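PDB 2DY3: alanine racemase from Corynebacterium glutamicum, which belongs to the fold-type III family of pyridoxal-5'-phosphate enzymes, pairing an N-terminal TIM-barrel domain with a C-terminal beta domain, and carries pyridoxal-5'-phosphate. Local coordinates for residues V100-I110 against V140-I150; V152-C161 against L189-P200. All coordinates share one frame; numbering follows the deposited sequence.

Contact 1 of 2, residues V100-I110 against V140-I150; sequences VISPAHAKALI and VFSALAAAPHI
Ile-110 lays its side chain across the end of helix 140-146, where CD1 meets CB of Ala-143 at 3.5 Å and CG1 rests on CB of Ala-147 at 4.0 Å. Its CG1 branch lies anti to the carbonyl carbon (chi1 -69°) and the chain runs on extended, which carries the tip over to the other helix although the bond from CA to CB only skirts it. The two alanines suit their places because a lone methyl lets this longer chain lie close to the backbone. Ile-150 crosses the same side chain at about a right angle, its CD1 3.5 Å from CG1 of Ile-110, a tight fit for two carbons; the same methyl also touches CB of Leu-109. Deeper in, Leu-144 forks between two neighbours: CD1 meets CG2 of Val-100 tip to tip at 4.1 Å, while CD2 packs on Ile-110 and on CB of Ala-106. Small Ala-106 faces the partner helix directly and also touches Val-140, whose side chain crosses that of Pro-103 at about a right angle, CG2 against CG. His-149 adds the hydrogen bond that crosses the contact. With its ring swung between backbone N and carbonyl carbon (chi1 65°), it turns an edge to the last turn of helix 103-110, and NE2 gives a weak bond to O of Leu-109 (3.3 Å); CG1 of Ile-150 covers one face of the ring. The axes of segments 103-110 and 140-146 run nearly parallel, 10° apart, with a closest approach of 10.1 Å, as expected of successive outer helices of a TIM barrel. Beneath them lies strand 117-122, touched by Leu-109 and His-149, while Leu-144 reaches Val-152 of strand 150-156 and Phe-141 leans on helix 169-186.

Contact 2 of 2, residues V152-C161 against L189-P200; sequences VTGMFTHLAC and LECPVNHVCNSP. With PLP (pyridoxal-5'-phosphate), chain F.
Thr-153 and Val-193 open the backbone pairing: N of Val-193 bonds to O of Thr-153 at 2.9 Å (162°). Asn-194 then uses its side chain as a backbone would, OD1 taking the N-H of Met-155 at 2.7 Å in its carbonyl plane; weak bonds from His-195 N to Met-155 O and from Thr-157 N to His-195 O flank the single bridge between Phe-156 and His-195. Gly-154 suits its place because a CB would strike Val-193 O.

The apolar side chains of Val-152 and Leu-189 cross at about a right angle, CG2 3.5 Å from CD2.

With CG between backbone N and carbonyl carbon (chi1 68°), the Phe-156 ring lies alongside that of His-195, nearly parallel but barely overlapping; its CB makes a CH-pi contact, 3.6 Å from the His-195 centroid.

PLP C2 lies over one face of the His-158 ring, toward its rim. Asn-198 N-caps helix 199-202, where Ser-199 gives N (2.7 Å) and OG (2.8 Å) to phosphate oxygen O3P.

The C-terminal end of this TIM-barrel strand thus lines the PLP site. Strand 150-156 pairs along its other edge with strand 117-122, and helix 169-186 covers Met-155 and Cys-191.

In the fold
Contact 1 and contact 2 follow one another along the chain within the N-terminal domain, their centres about 17 Å apart, and helix 134-146 passes through a short turn into strand 150-156. They meet on that helix: CZ of Phe-141 packs against CE of Met-155 at 3.7 Å, CA of Phe-141 lies 3.9 Å from CD1 of Leu-189, and CA of Ala-145 lies 4.0 Å from CD2 of Leu-189. Contact 2 reaches the cofactor, supplying four residues of the PLP pocket, which Tyr-38 and Tyr-346 help complete, whereas in contact 1 the side chain of Val-100 remains about 13 Å from PLP. Both contacts also touch the second subunit.

Contact 1 of 2, residues V100-I110 against V140-I150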
loop_
_atom_site.group_PDB
_atom_site.type_symbol
_atom_site.label_atom_id
_atom_site.label_comp_id
_atom_site.label_asym_id
_atom_site.label_seq_id
_atom_site.Cartn_x
_atom_site.Cartn_y
_atom_site.Cartn_z
ATOM N N VAL B 100 16.357 -23.335 3.176
ATOM C CA VAL B 100 17.789 -23.135 3.027
ATOM C C VAL B 100 17.896 -22.508 1.636
ATOM O O VAL B 100 17.694 -23.196 0.636
ATOM C CB VAL B 100 18.559 -24.479 3.040
ATOM C CG1 VAL B 100 20.062 -24.216 3.027
ATOM C CG2 VAL B 100 18.168 -25.291 4.268
ATOM N N ILE B 101 18.201 -21.213 1.566
ATOM C CA ILE B 101 18.273 -20.542 0.273
ATOM C C ILE B 101 19.678 -20.232 -0.247
ATOM O O ILE B 101 19.840 -19.801 -1.386
ATOM C CB ILE B 101 17.433 -19.232 0.279
ATOM C CG1 ILE B 101 18.142 -18.149 1.086
ATOM C CG2 ILE B 101 16.054 -19.495 0.880
ATOM C CD1 ILE B 101 17.449 -16.802 1.018
ATOM N N SER B 102 20.686 -20.449 0.590
ATOM C CA SER B 102 22.076 -20.229 0.203
ATOM C C SER B 102 22.957 -20.980 1.189
ATOM O O SER B 102 22.515 -21.336 2.281
ATOM C CB SER B 102 22.444 -18.743 0.247
ATOM O OG SER B 102 22.804 -18.350 1.559
ATOM N N PRO B 103 24.216 -21.241 0.807
ATOM C CA PRO B 103 25.158 -21.953 1.673
ATOM C C PRO B 103 25.294 -21.279 3.037
ATOM O O PRO B 103 25.424 -21.953 4.062
ATOM C CB PRO B 103 26.463 -21.918 0.871
ATOM C CG PRO B 103 25.958 -21.972 -0.565
ATOM C CD PRO B 103 24.791 -21.004 -0.532
ATOM N N ALA B 104 25.276 -19.949 3.049
ATOM C CA ALA B 104 25.404 -19.208 4.301
ATOM C C ALA B 104 24.244 -19.533 5.243
ATOM O O ALA B 104 24.427 -19.618 6.456
ATOM C CB ALA B 104 25.458 -17.701 4.028
ATOM N N HIS B 105 23.053 -19.708 4.676
ATOM C CA HIS B 105 21.859 -20.034 5.462
ATOM C C HIS B 105 22.022 -21.426 6.057
ATOM O O HIS B 105 21.709 -21.661 7.223
ATOM C CB HIS B 105 20.619 -19.992 4.571
ATOM C CG HIS B 105 20.187 -18.608 4.203
ATOM N ND1 HIS B 105 19.222 -17.917 4.906
ATOM C CD2 HIS B 105 20.588 -17.785 3.206
ATOM C CE1 HIS B 105 19.043 -16.732 4.351
ATOM N NE2 HIS B 105 19.859 -16.628 3.318
ATOM N N ALA B 106 22.518 -22.348 5.240
ATOM C CA ALA B 106 22.753 -23.707 5.698
ATOM C C ALA B 106 23.742 -23.657 6.867
ATOM O O ALA B 106 23.540 -24.299 7.899
ATOM C CB ALA B 106 23.325 -24.553 4.559
ATOM N N LYS B 107 24.798 -22.868 6.699
ATOM C CA LYS B 107 25.829 -22.740 7.719
ATOM C C LYS B 107 25.286 -22.210 9.041
ATOM O O LYS B 107 25.612 -22.734 10.112
ATOM C CB LYS B 107 26.945 -21.824 7.214
ATOM C CG LYS B 107 28.111 -21.685 8.172
ATOM C CD LYS B 107 29.251 -20.913 7.530
ATOM C CE LYS B 107 30.449 -20.833 8.461
ATOM N NZ LYS B 107 31.563 -20.062 7.846
ATOM N N ALA B 108 24.462 -21.172 8.964
ATOM C CA ALA B 108 23.885 -20.570 10.158
ATOM C C ALA B 108 22.991 -21.559 10.901
ATOM O O ALA B 108 22.921 -21.545 12.128
ATOM C CB ALA B 108 23.086 -19.319 9.783
ATOM N N LEU B 109 22.308 -22.418 10.152
ATOM C CA LEU B 109 21.413 -23.402 10.749
ATOM C C LEU B 109 22.180 -24.525 11.430
ATOM O O LEU B 109 21.852 -24.920 12.547
ATOM C CB LEU B 109 20.482 -23.979 9.678
ATOM C CG LEU B 109 19.477 -22.962 9.126
ATOM C CD1 LEU B 109 18.801 -23.508 7.887
ATOM C CD2 LEU B 109 18.454 -22.631 10.201
ATOM N N ILE B 110 23.204 -25.033 10.752
ATOM C CA ILE B 110 24.022 -26.110 11.295
ATOM C C ILE B 110 24.741 -25.658 12.557
ATOM O O ILE B 110 24.945 -26.444 13.486
ATOM C CB ILE B 110 25.074 -26.574 10.269
ATOM C CG1 ILE B 110 24.386 -27.285 9.101
ATOM C CG2 ILE B 110 26.077 -27.500 10.928
ATOM C CD1 ILE B 110 25.318 -27.584 7.943
ATOM N N VAL B 140 26.159 -28.217 0.196
ATOM C CA VAL B 140 25.007 -28.023 1.065
ATOM C C VAL B 140 24.352 -29.326 1.528
ATOM O O VAL B 140 24.037 -29.474 2.711
ATOM C CB VAL B 140 23.930 -27.145 0.377
ATOM C CG1 VAL B 140 22.647 -27.162 1.200
ATOM C CG2 VAL B 140 24.442 -25.710 0.222
ATOM N N PHE B 141 24.132 -30.267 0.615
ATOM C CA PHE B 141 23.508 -31.526 1.016
ATOM C C PHE B 141 24.441 -32.259 1.978
ATOM O O PHE B 141 24.003 -32.826 2.978
ATOM C CB PHE B 141 23.214 -32.426 -0.199
ATOM C CG PHE B 141 22.290 -31.803 -1.222
ATOM C CD1 PHE B 141 21.465 -30.738 -0.888
ATOM C CD2 PHE B 141 22.232 -32.306 -2.515
ATOM C CE1 PHE B 141 20.600 -30.190 -1.829
ATOM C CE2 PHE B 141 21.369 -31.765 -3.461
ATOM C CZ PHE B 141 20.553 -30.705 -3.116
ATOM N N SER B 142 25.733 -32.235 1.680
ATOM C CA SER B 142 26.712 -32.904 2.528
ATOM C C SER B 142 26.727 -32.304 3.927
ATOM O O SER B 142 26.761 -33.023 4.924
ATOM C CB SER B 142 28.105 -32.796 1.910
ATOM O OG SER B 142 29.070 -33.396 2.751
ATOM N N ALA B 143 26.698 -30.978 3.994
ATOM C CA ALA B 143 26.713 -30.278 5.269
ATOM C C ALA B 143 25.468 -30.562 6.104
ATOM O O ALA B 143 25.570 -30.872 7.291
ATOM C CB ALA B 143 26.858 -28.777 5.035
ATOM N N LEU B 144 24.294 -30.448 5.490
ATOM C CA LEU B 144 23.048 -30.690 6.208
ATOM C C LEU B 144 22.898 -32.153 6.660
ATOM O O LEU B 144 22.341 -32.428 7.721
ATOM C CB LEU B 144 21.858 -30.258 5.349
ATOM C CG LEU B 144 21.836 -28.757 5.009
ATOM C CD1 LEU B 144 20.752 -28.464 3.975
ATOM C CD2 LEU B 144 21.609 -27.939 6.284
ATOM N N ALA B 145 23.406 -33.084 5.866
ATOM C CA ALA B 145 23.320 -34.501 6.211
ATOM C C ALA B 145 24.139 -34.806 7.461
ATOM O O ALA B 145 23.776 -35.671 8.252
ATOM C CB ALA B 145 23.815 -35.352 5.058
ATOM N N ALA B 146 25.242 -34.083 7.630
ATOM C CA ALA B 146 26.122 -34.281 8.773
ATOM C C ALA B 146 25.579 -33.670 10.058
ATOM O O ALA B 146 26.078 -33.961 11.140
ATOM C CB ALA B 146 27.498 -33.703 8.468
ATOM N N ALA B 147 24.550 -32.835 9.942
ATOM C CA ALA B 147 23.967 -32.176 11.109
ATOM C C ALA B 147 22.848 -32.973 11.773
ATOM O O ALA B 147 21.746 -33.084 11.240
ATOM C CB ALA B 147 23.460 -30.796 10.718
ATOM N N PRO B 148 23.120 -33.521 12.966
ATOM C CA PRO B 148 22.185 -34.324 13.762
ATOM C C PRO B 148 20.867 -33.618 14.054
ATOM O O PRO B 148 19.792 -34.149 13.781
ATOM C CB PRO B 148 22.971 -34.597 15.046
ATOM C CG PRO B 148 24.382 -34.595 14.589
ATOM C CD PRO B 148 24.420 -33.411 13.651
ATOM N N HIS B 149 20.964 -32.417 14.612
ATOM C CA HIS B 149 19.794 -31.628 14.985
ATOM C C HIS B 149 18.958 -31.076 13.837
ATOM O O HIS B 149 17.899 -30.510 14.068
ATOM C CB HIS B 149 20.229 -30.468 15.873
ATOM C CG HIS B 149 21.112 -29.477 15.180
ATOM N ND1 HIS B 149 22.287 -29.836 14.554
ATOM C CD2 HIS B 149 20.999 -28.138 15.029
ATOM C CE1 HIS B 149 22.862 -28.757 14.052
ATOM N NE2 HIS B 149 22.100 -27.713 14.326
ATOM N N ILE B 150 19.419 -31.234 12.603
ATOM C CA ILE B 150 18.670 -30.713 11.465
ATOM C C ILE B 150 17.909 -31.785 10.695
ATOM O O ILE B 150 18.473 -32.803 10.327
ATOM C CB ILE B 150 19.598 -29.994 10.468
ATOM C CG1 ILE B 150 20.185 -28.737 11.108
ATOM C CG2 ILE B 150 18.835 -29.646 9.210
ATOM C CD1 ILE B 150 21.152 -28.021 10.212
#

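Contact 2 of 2, residues V152-C161 against L189-P200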
loop_
_atom_site.group_PDB
_atom_site.type_symbol
_atom_site.label_atom_id
_atom_site.label_comp_id
_atom_site.label_asym_id
_atom_site.label_seq_id
_atom_site.Cartn_x
_atom_site.Cartn_y
_atom_site.Cartn_z
ATOM N N VAL B 152 15.947 -32.367 7.277
ATOM C CA VAL B 152 15.583 -31.851 5.975
ATOM C C VAL B 152 14.277 -32.535 5.597
ATOM O O VAL B 152 14.263 -33.713 5.254
ATOM C CB VAL B 152 16.663 -32.174 4.927
ATOM C CG1 VAL B 152 16.206 -31.726 3.548
ATOM C CG2 VAL B 152 17.969 -31.483 5.304
ATOM N N THR B 153 13.180 -31.793 5.673
ATOM C CA THR B 153 11.866 -32.338 5.363
ATOM C C THR B 153 11.631 -32.525 3.869
ATOM O O THR B 153 10.712 -33.244 3.464
ATOM C CB THR B 153 10.752 -31.439 5.907
ATOM O OG1 THR B 153 9.488 -32.079 5.690
ATOM C CG2 THR B 153 10.763 -30.084 5.194
ATOM N N GLY B 154 12.459 -31.867 3.063
ATOM C CA GLY B 154 12.343 -31.971 1.618
ATOM C C GLY B 154 12.959 -30.770 0.922
ATOM O O GLY B 154 13.710 -30.004 1.532
ATOM N N MET B 155 12.660 -30.618 -0.365
ATOM C CA MET B 155 13.153 -29.486 -1.144
ATOM C C MET B 155 12.040 -28.978 -2.054
ATOM O O MET B 155 11.053 -29.672 -2.317
ATOM C CB MET B 155 14.388 -29.865 -1.979
ATOM C CG MET B 155 14.222 -31.063 -2.898
ATOM S SD MET B 155 15.621 -31.210 -4.043
ATOM C CE MET B 155 16.940 -31.619 -2.934
ATOM N N PHE B 156 12.192 -27.751 -2.521
ATOM C CA PHE B 156 11.186 -27.164 -3.380
ATOM C C PHE B 156 11.844 -26.151 -4.292
ATOM O O PHE B 156 12.949 -25.685 -4.024
ATOM C CB PHE B 156 10.111 -26.461 -2.538
ATOM C CG PHE B 156 10.609 -25.232 -1.825
ATOM C CD1 PHE B 156 11.500 -25.334 -0.771
ATOM C CD2 PHE B 156 10.194 -23.973 -2.221
ATOM C CE1 PHE B 156 11.965 -24.199 -0.123
ATOM C CE2 PHE B 156 10.656 -22.838 -1.583
ATOM C CZ PHE B 156 11.544 -22.951 -0.530
ATOM N N THR B 157 11.167 -25.833 -5.383
ATOM C CA THR B 157 11.668 -24.837 -6.300
ATOM C C THR B 157 10.440 -24.038 -6.682
ATOM O O THR B 157 9.308 -24.506 -6.545
ATOM C CB THR B 157 12.327 -25.463 -7.549
ATOM O OG1 THR B 157 13.195 -24.497 -8.157
ATOM C CG2 THR B 157 11.270 -25.899 -8.559
ATOM N N HIS B 158 10.647 -22.817 -7.130
ATOM C CA HIS B 158 9.516 -22.004 -7.490
ATOM C C HIS B 158 9.480 -21.890 -8.995
ATOM O O HIS B 158 10.287 -21.183 -9.592
ATOM C CB HIS B 158 9.645 -20.628 -6.841
ATOM C CG HIS B 158 8.427 -19.769 -6.984
ATOM N ND1 HIS B 158 7.149 -20.243 -6.772
ATOM C CD2 HIS B 158 8.295 -18.454 -7.280
ATOM C CE1 HIS B 158 6.285 -19.256 -6.932
ATOM N NE2 HIS B 158 6.954 -18.160 -7.240
ATOM N N LEU B 159 8.585 -22.635 -9.624
ATOM C CA LEU B 159 8.489 -22.522 -11.063
ATOM C C LEU B 159 8.197 -21.063 -11.287
ATOM O O LEU B 159 7.048 -20.661 -11.122
ATOM C CB LEU B 159 7.301 -23.298 -11.619
ATOM C CG LEU B 159 7.451 -24.794 -11.792
ATOM C CD1 LEU B 159 8.769 -25.009 -12.495
ATOM C CD2 LEU B 159 7.420 -25.516 -10.464
ATOM N N ALA B 160 9.204 -20.257 -11.622
ATOM C CA ALA B 160 8.948 -18.839 -11.907
ATOM C C ALA B 160 7.759 -19.011 -12.827
ATOM O O ALA B 160 7.655 -20.063 -13.454
ATOM C CB ALA B 160 10.116 -18.222 -12.685
ATOM N N CYS B 161 6.870 -18.029 -12.941
ATOM C CA CYS B 161 5.730 -18.241 -13.820
ATOM C C CYS B 161 5.935 -18.165 -15.309
ATOM O O CYS B 161 5.852 -17.106 -15.933
ATOM C CB CYS B 161 4.555 -17.361 -13.441
ATOM S SG CYS B 161 3.418 -18.370 -12.505
ATOM N N LEU B 189 19.866 -37.629 2.359
ATOM C CA LEU B 189 18.739 -36.765 2.707
ATOM C C LEU B 189 17.487 -37.329 2.053
ATOM O O LEU B 189 17.308 -37.227 0.840
ATOM C CB LEU B 189 18.968 -35.327 2.224
ATOM C CG LEU B 189 20.080 -34.496 2.876
ATOM C CD1 LEU B 189 20.150 -33.139 2.190
ATOM C CD2 LEU B 189 19.822 -34.328 4.365
ATOM N N GLU B 190 16.627 -37.929 2.868
ATOM C CA GLU B 190 15.390 -38.524 2.379
ATOM C C GLU B 190 14.529 -37.561 1.562
ATOM O O GLU B 190 13.989 -37.940 0.527
ATOM C CB GLU B 190 14.561 -39.069 3.554
ATOM C CG GLU B 190 13.203 -39.630 3.130
ATOM C CD GLU B 190 12.369 -40.138 4.294
ATOM O OE1 GLU B 190 12.375 -39.503 5.369
ATOM O OE2 GLU B 190 11.685 -41.166 4.126
ATOM N N CYS B 191 14.406 -36.320 2.026
ATOM C CA CYS B 191 13.579 -35.326 1.339
ATOM C C CYS B 191 12.190 -35.914 1.089
ATOM O O CYS B 191 11.734 -36.003 -0.049
ATOM C CB CYS B 191 14.217 -34.922 0.004
ATOM S SG CYS B 191 15.773 -34.011 0.150
ATOM N N PRO B 192 11.495 -36.311 2.166
ATOM C CA PRO B 192 10.154 -36.909 2.179
ATOM C C PRO B 192 9.048 -36.107 1.503
ATOM O O PRO B 192 8.195 -36.668 0.810
ATOM C CB PRO B 192 9.862 -37.081 3.670
ATOM C CG PRO B 192 11.207 -37.152 4.287
ATOM C CD PRO B 192 11.990 -36.132 3.539
ATOM N N VAL B 193 9.051 -34.793 1.716
ATOM C CA VAL B 193 8.007 -33.949 1.156
ATOM C C VAL B 193 8.561 -32.825 0.293
ATOM O O VAL B 193 9.195 -31.892 0.789
ATOM C CB VAL B 193 7.141 -33.361 2.292
ATOM C CG1 VAL B 193 5.998 -32.544 1.721
ATOM C CG2 VAL B 193 6.611 -34.498 3.161
ATOM N N ASN B 194 8.309 -32.921 -1.008
ATOM C CA ASN B 194 8.800 -31.929 -1.946
ATOM C C ASN B 194 7.637 -31.253 -2.658
ATOM O O ASN B 194 6.543 -31.811 -2.748
ATOM C CB ASN B 194 9.734 -32.592 -2.962
ATOM C CG ASN B 194 10.847 -33.394 -2.299
ATOM O OD1 ASN B 194 11.634 -32.857 -1.519
ATOM N ND2 ASN B 194 10.916 -34.691 -2.610
ATOM N N HIS B 195 7.881 -30.046 -3.157
ATOM C CA HIS B 195 6.855 -29.285 -3.856
ATOM C C HIS B 195 7.413 -28.258 -4.834
ATOM O O HIS B 195 8.496 -27.721 -4.637
ATOM C CB HIS B 195 5.932 -28.603 -2.843
ATOM C CG HIS B 195 6.643 -27.988 -1.677
ATOM N ND1 HIS B 195 6.877 -26.633 -1.577
ATOM C CD2 HIS B 195 7.122 -28.536 -0.534
ATOM C CE1 HIS B 195 7.462 -26.371 -0.422
ATOM N NE2 HIS B 195 7.622 -27.510 0.231
ATOM N N VAL B 196 6.660 -28.007 -5.900
ATOM C CA VAL B 196 7.056 -27.048 -6.923
ATOM C C VAL B 196 5.857 -26.266 -7.459
ATOM O O VAL B 196 6.009 -25.170 -7.978
ATOM C CB VAL B 196 7.725 -27.756 -8.128
ATOM C CG1 VAL B 196 8.954 -28.536 -7.672
ATOM C CG2 VAL B 196 6.722 -28.690 -8.806
ATOM N N CYS B 197 4.664 -26.830 -7.309
ATOM C CA CYS B 197 3.442 -26.222 -7.833
ATOM C C CYS B 197 2.807 -25.001 -7.170
ATOM O O CYS B 197 2.359 -25.054 -6.025
ATOM C CB CYS B 197 2.362 -27.303 -7.983
ATOM S SG CYS B 197 2.599 -28.395 -9.409
ATOM N N ASN B 198 2.769 -23.900 -7.915
ATOM C CA ASN B 198 2.123 -22.673 -7.458
ATOM C C ASN B 198 0.754 -22.770 -8.149
ATOM O O ASN B 198 0.497 -23.760 -8.828
ATOM C CB ASN B 198 2.908 -21.444 -7.932
ATOM C CG ASN B 198 3.059 -21.391 -9.440
ATOM O OD1 ASN B 198 2.819 -22.375 -10.140
ATOM N ND2 ASN B 198 3.470 -20.236 -9.947
ATOM N N SER B 199 -0.117 -21.777 -7.998
ATOM C CA SER B 199 -1.445 -21.852 -8.615
ATOM C C SER B 199 -1.504 -22.220 -10.101
ATOM O O SER B 199 -2.226 -23.139 -10.488
ATOM C CB SER B 199 -2.216 -20.545 -8.391
ATOM O OG SER B 199 -2.614 -20.417 -7.039
ATOM N N PRO B 200 -0.760 -21.505 -10.957
ATOM C CA PRO B 200 -0.793 -21.826 -12.388
ATOM C C PRO B 200 -0.407 -23.268 -12.713
ATOM O O PRO B 200 -1.124 -23.952 -13.441
ATOM C CB PRO B 200 0.160 -20.797 -12.998
ATOM C CG PRO B 200 1.086 -20.479 -11.880
ATOM C CD PRO B 200 0.169 -20.397 -10.692
HETATM N N1 PLP F . 5.508 -20.368 -3.644
HETATM C C2 PLP F . 6.399 -19.310 -3.438
HETATM C C2A PLP F . 7.854 -19.614 -3.121
HETATM C C3 PLP F . 5.920 -17.983 -3.539
HETATM O O3 PLP F . 6.783 -16.924 -3.347
HETATM C C4 PLP F . 4.542 -17.748 -3.840
HETATM C C4A PLP F . 3.967 -16.317 -4.000
HETATM C C5 PLP F . 3.672 -18.874 -4.057
HETATM C C6 PLP F . 4.172 -20.161 -3.950
HETATM C C5A PLP F . 2.222 -18.722 -4.405
HETATM O O4P PLP F . 2.051 -18.553 -5.806
HETATM P P PLP F . 0.638 -18.353 -6.578
HETATM O O1P PLP F . -0.071 -17.230 -5.976
HETATM O O2P PLP F . 1.083 -18.087 -7.946
HETATM O O3P PLP F . -0.048 -19.648 -6.375
HETATM O O HOH W 1 15.752 -35.481 4.395
HETATM O O HOH W 2 6.200 -22.593 -8.585
#